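Local coordinates for collagen adhesin (Staphylococcus aureus, PDB 2F68), which binds collagen as a cell-surface adhesin of Staphylococcus aureus, probably by wrapping its two immunoglobulin-like domains around the collagen triple helix in a 'collagen hug', at residues A[67-75]-A[298-306]. Numbering follows the deposited sequence.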
ATOM      1  N   TYR A  67      -4.154  -1.546  -6.313  1.00 22.53           N
ATOM      2  CA  TYR A  67      -2.838  -0.915  -6.231  1.00 23.29           C
ATOM      3  C   TYR A  67      -2.378  -0.437  -7.607  1.00 24.37           C
ATOM      4  O   TYR A  67      -2.348  -1.215  -8.566  1.00 24.35           O
ATOM      5  CB  TYR A  67      -1.814  -1.872  -5.617  1.00 23.28           C
ATOM      6  CG  TYR A  67      -2.038  -2.160  -4.146  1.00 24.09           C
ATOM      7  CD1 TYR A  67      -2.730  -3.298  -3.736  1.00 23.97           C
ATOM      8  CD2 TYR A  67      -1.553  -1.294  -3.165  1.00 23.59           C
ATOM      9  CE1 TYR A  67      -2.935  -3.568  -2.384  1.00 24.69           C
ATOM     10  CE2 TYR A  67      -1.752  -1.554  -1.814  1.00 23.59           C
ATOM     11  CZ  TYR A  67      -2.443  -2.691  -1.430  1.00 24.72           C
ATOM     12  OH  TYR A  67      -2.642  -2.950  -0.093  1.00 25.80           O
ATOM     13  N   SER A  68      -2.028   0.845  -7.688  1.00 25.54           N
ATOM     14  CA  SER A  68      -1.702   1.507  -8.954  1.00 26.09           C
ATOM     15  C   SER A  68      -0.498   0.892  -9.669  1.00 26.24           C
ATOM     16  O   SER A  68       0.642   1.039  -9.223  1.00 25.84           O
ATOM     17  CB  SER A  68      -1.489   3.008  -8.736  1.00 25.54           C
ATOM     18  OG  SER A  68      -2.662   3.625  -8.237  1.00 30.84           O
ATOM     19  N   LYS A  69      -0.767   0.202 -10.774  1.00 25.87           N
ATOM     20  CA  LYS A  69       0.276  -0.435 -11.580  1.00 25.84           C
ATOM     21  C   LYS A  69      -0.018  -0.339 -13.076  1.00 25.78           C
ATOM     22  O   LYS A  69      -1.179  -0.335 -13.493  1.00 23.24           O
ATOM     23  CB  LYS A  69       0.455  -1.905 -11.177  1.00 25.54           C
ATOM     24  CG  LYS A  69       1.295  -2.134  -9.922  1.00 29.84           C
ATOM     25  CD  LYS A  69       2.787  -1.987 -10.201  1.00 32.99           C
ATOM     26  CE  LYS A  69       3.608  -2.211  -8.941  1.00 31.81           C
ATOM     27  NZ  LYS A  69       5.068  -2.069  -9.198  1.00 34.07           N
ATOM     28  N   THR A  70       1.046  -0.261 -13.873  1.00 25.32           N
ATOM     29  CA  THR A  70       0.937  -0.237 -15.330  1.00 26.87           C
ATOM     30  C   THR A  70       1.835  -1.317 -15.938  1.00 27.66           C
ATOM     31  O   THR A  70       3.063  -1.182 -15.955  1.00 26.14           O
ATOM     32  CB  THR A  70       1.288   1.155 -15.911  1.00 27.63           C
ATOM     33  OG1 THR A  70       0.575   2.172 -15.194  1.00 28.06           O
ATOM     34  CG2 THR A  70       0.924   1.236 -17.389  1.00 27.46           C
ATOM     35  N   VAL A  71       1.212  -2.390 -16.424  1.00 27.45           N
ATOM     36  CA  VAL A  71       1.937  -3.536 -16.976  1.00 28.88           C
ATOM     37  C   VAL A  71       1.631  -3.708 -18.468  1.00 28.93           C
ATOM     38  O   VAL A  71       0.468  -3.851 -18.848  1.00 27.93           O
ATOM     39  CB  VAL A  71       1.611  -4.849 -16.209  1.00 29.06           C
ATOM     40  CG1 VAL A  71       2.489  -5.998 -16.694  1.00 29.82           C
ATOM     41  CG2 VAL A  71       1.784  -4.658 -14.707  1.00 33.11           C
ATOM     42  N   PRO A  72       2.676  -3.688 -19.319  1.00 30.09           N
ATOM     43  CA  PRO A  72       2.482  -3.837 -20.762  1.00 29.40           C
ATOM     44  C   PRO A  72       2.186  -5.276 -21.195  1.00 28.97           C
ATOM     45  O   PRO A  72       2.662  -6.227 -20.569  1.00 26.99           O
ATOM     46  CB  PRO A  72       3.820  -3.374 -21.343  1.00 29.09           C
ATOM     47  CG  PRO A  72       4.813  -3.669 -20.279  1.00 31.14           C
ATOM     48  CD  PRO A  72       4.097  -3.505 -18.967  1.00 29.58           C
ATOM     49  N   LEU A  73       1.396  -5.413 -22.257  1.00 29.66           N
ATOM     50  CA  LEU A  73       1.102  -6.708 -22.866  1.00 30.53           C
ATOM     51  C   LEU A  73       1.971  -6.870 -24.109  1.00 31.08           C
ATOM     52  O   LEU A  73       1.810  -6.134 -25.085  1.00 29.30           O
ATOM     53  CB  LEU A  73      -0.387  -6.808 -23.235  1.00 30.07           C
ATOM     54  CG  LEU A  73      -1.489  -7.110 -22.202  1.00 32.17           C
ATOM     55  CD1 LEU A  73      -1.367  -8.529 -21.649  1.00 31.99           C
ATOM     56  CD2 LEU A  73      -1.552  -6.092 -21.069  1.00 33.14           C
ATOM     57  N   THR A  74       2.896  -7.828 -24.068  1.00 33.12           N
ATOM     58  CA  THR A  74       3.906  -7.967 -25.121  1.00 35.77           C
ATOM     59  C   THR A  74       3.888  -9.318 -25.838  1.00 36.86           C
ATOM     60  O   THR A  74       3.739 -10.368 -25.208  1.00 36.63           O
ATOM     61  CB  THR A  74       5.335  -7.710 -24.583  1.00 36.49           C
ATOM     62  OG1 THR A  74       5.561  -8.503 -23.411  1.00 38.99           O
ATOM     63  CG2 THR A  74       5.532  -6.237 -24.243  1.00 36.01           C
ATOM     64  N   VAL A  75       4.035  -9.267 -27.162  1.00 38.69           N
ATOM     65  CA  VAL A  75       4.203 -10.459 -27.994  1.00 41.14           C
ATOM     66  C   VAL A  75       5.472 -10.304 -28.833  1.00 42.33           C
ATOM     67  O   VAL A  75       5.559  -9.406 -29.677  1.00 41.40           O
ATOM     68  CB  VAL A  75       2.980 -10.712 -28.921  1.00 41.82           C
ATOM     69  CG1 VAL A  75       3.233 -11.904 -29.842  1.00 42.66           C
ATOM     70  CG2 VAL A  75       1.717 -10.943 -28.106  1.00 42.41           C
ATOM     71  N   ILE A 298       4.163  -4.531  -4.284  1.00 28.66           N
ATOM     72  CA  ILE A 298       2.983  -4.975  -5.025  1.00 29.65           C
ATOM     73  C   ILE A 298       3.360  -5.744  -6.291  1.00 29.07           C
ATOM     74  O   ILE A 298       4.188  -5.290  -7.085  1.00 29.52           O
ATOM     75  CB  ILE A 298       2.038  -3.785  -5.370  1.00 29.53           C
ATOM     76  CG1 ILE A 298       1.589  -3.044  -4.097  1.00 30.60           C
ATOM     77  CG2 ILE A 298       0.839  -4.249  -6.205  1.00 30.70           C
ATOM     78  CD1 ILE A 298       0.951  -3.923  -3.012  1.00 32.88           C
ATOM     79  N   ASN A 299       2.744  -6.913  -6.459  1.00 29.67           N
ATOM     80  CA  ASN A 299       2.965  -7.760  -7.626  1.00 30.69           C
ATOM     81  C   ASN A 299       1.875  -7.575  -8.679  1.00 29.39           C
ATOM     82  O   ASN A 299       0.683  -7.675  -8.375  1.00 28.54           O
ATOM     83  CB  ASN A 299       3.047  -9.235  -7.213  1.00 31.37           C
ATOM     84  CG  ASN A 299       4.143  -9.501  -6.193  1.00 36.64           C
ATOM     85  OD1 ASN A 299       5.263  -9.002  -6.316  1.00 39.29           O
ATOM     86  ND2 ASN A 299       3.822 -10.299  -5.182  1.00 36.99           N
ATOM     87  N   ALA A 300       2.296  -7.299  -9.911  1.00 29.36           N
ATOM     88  CA  ALA A 300       1.375  -7.138 -11.034  1.00 28.59           C
ATOM     89  C   ALA A 300       2.005  -7.637 -12.332  1.00 29.04           C
ATOM     90  O   ALA A 300       3.061  -7.154 -12.748  1.00 28.03           O
ATOM     91  CB  ALA A 300       0.939  -5.684 -11.168  1.00 27.98           C
ATOM     92  N   ASN A 301       1.347  -8.610 -12.960  1.00 27.17           N
ATOM     93  CA  ASN A 301       1.839  -9.221 -14.194  1.00 28.01           C
ATOM     94  C   ASN A 301       0.746  -9.382 -15.247  1.00 27.66           C
ATOM     95  O   ASN A 301      -0.423  -9.591 -14.914  1.00 27.43           O
ATOM     96  CB  ASN A 301       2.479 -10.583 -13.902  1.00 28.75           C
ATOM     97  CG  ASN A 301       3.725 -10.476 -13.037  1.00 35.79           C
ATOM     98  OD1 ASN A 301       4.618  -9.668 -13.304  1.00 44.21           O
ATOM     99  ND2 ASN A 301       3.796 -11.302 -12.001  1.00 40.85           N
ATOM    100  N   ALA A 302       1.136  -9.286 -16.516  1.00 26.87           N
ATOM    101  CA  ALA A 302       0.211  -9.455 -17.634  1.00 25.91           C
ATOM    102  C   ALA A 302       0.895 -10.121 -18.825  1.00 26.69           C
ATOM    103  O   ALA A 302       1.972  -9.697 -19.252  1.00 26.37           O
ATOM    104  CB  ALA A 302      -0.391  -8.114 -18.037  1.00 25.78           C
ATOM    105  N   GLY A 303       0.261 -11.167 -19.350  1.00 26.13           N
ATOM    106  CA  GLY A 303       0.788 -11.908 -20.494  1.00 25.12           C
ATOM    107  C   GLY A 303      -0.215 -12.027 -21.625  1.00 25.38           C
ATOM    108  O   GLY A 303      -1.423 -11.921 -21.407  1.00 24.36           O
ATOM    109  N   ILE A 304       0.296 -12.250 -22.835  1.00 24.97           N
ATOM    110  CA  ILE A 304      -0.535 -12.358 -24.038  1.00 24.72           C
ATOM    111  C   ILE A 304       0.149 -13.201 -25.123  1.00 25.52           C
ATOM    112  O   ILE A 304       1.340 -13.034 -25.398  1.00 25.19           O
ATOM    113  CB  ILE A 304      -0.956 -10.949 -24.580  1.00 25.07           C
ATOM    114  CG1 ILE A 304      -1.896 -11.072 -25.789  1.00 24.78           C
ATOM    115  CG2 ILE A 304       0.271 -10.075 -24.875  1.00 25.65           C
ATOM    116  CD1 ILE A 304      -2.715  -9.821 -26.071  1.00 23.94           C
ATOM    117  N   GLU A 305      -0.616 -14.116 -25.716  1.00 26.49           N
ATOM    118  CA  GLU A 305      -0.127 -14.984 -26.787  1.00 28.41           C
ATOM    119  C   GLU A 305      -0.881 -14.718 -28.088  1.00 29.09           C
ATOM    120  O   GLU A 305      -2.054 -14.337 -28.065  1.00 26.40           O
ATOM    121  CB  GLU A 305      -0.264 -16.458 -26.395  1.00 28.93           C
ATOM    122  CG  GLU A 305       0.628 -16.892 -25.236  1.00 33.68           C
ATOM    123  CD  GLU A 305       0.448 -18.355 -24.866  1.00 39.77           C
ATOM    124  OE1 GLU A 305       0.493 -19.217 -25.770  1.00 43.70           O
ATOM    125  OE2 GLU A 305       0.274 -18.644 -23.663  1.00 42.62           O
ATOM    126  N   GLY A 306      -0.204 -14.922 -29.215  1.00 30.40           N
ATOM    127  CA  GLY A 306      -0.802 -14.704 -30.530  1.00 32.52           C
ATOM    128  C   GLY A 306       0.053 -15.202 -31.680  1.00 35.00           C
ATOM    129  O   GLY A 306       1.278 -15.282 -31.567  1.00 34.12           O
TER
HETATM  130  O   HOH W   1       3.147 -12.021 -23.074  1.00 30.61           O
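Tyr67 and Ile298 meet where the C-terminal latch of the collagen hug enters the first immunoglobulin-like domain, having crossed from the second. Strand 300-306 then runs beside strand 69-75 in the same direction, at 22° to it, but no backbone hydrogen bond joins the two; the latch pairs instead with strand 104-116. What holds this side of the latch is therefore mostly apolar side-chain packing, tight at two buried places.

At the entry, Ile298 sets CD1 over the centre of one face of the Tyr67 ring, 3.5 Å from its centroid and 8° off the normal, a CH-pi contact. The other branch of Ile298, CG2, sits against Tyr67 CB at 3.6 Å. Further along, Leu73 and Ile304 reach into the domain interior, where Ile304 also meets Val80, Val104 and Phe39. Leu73 CB packs on Ile304 CG2, while Leu73 CD1 comes to 3.4 Å from Gly303 O. CG2 of Ile304 stands between its own backbone N and C, which lets it press on the backbone of Thr74 as well. Beyond, the partly exposed Val75 crosses Ile304 at about a right angle, Val75 CG2 lying 3.6 Å from Ile304 CG2.

The middle is more open to solvent, and the latch offers only small side chains there. Val71 has CG1 anti to its backbone N (chi1 -174°), and its methyls fork over the latch: CG2 rests on Ala300 CB and CG1 on Ala302 CB, each at 3.8 Å. Lys69 packs CB and CG on Ala300 CB; the bend beyond CG turns its chain back toward Ile298 O, 3.6 Å from Lys69 CE. Near Thr74 the separated backbones are bridged by a single water, which donates to Thr74 O at 2.8 Å and accepts from Ile304 N at 2.9 Å.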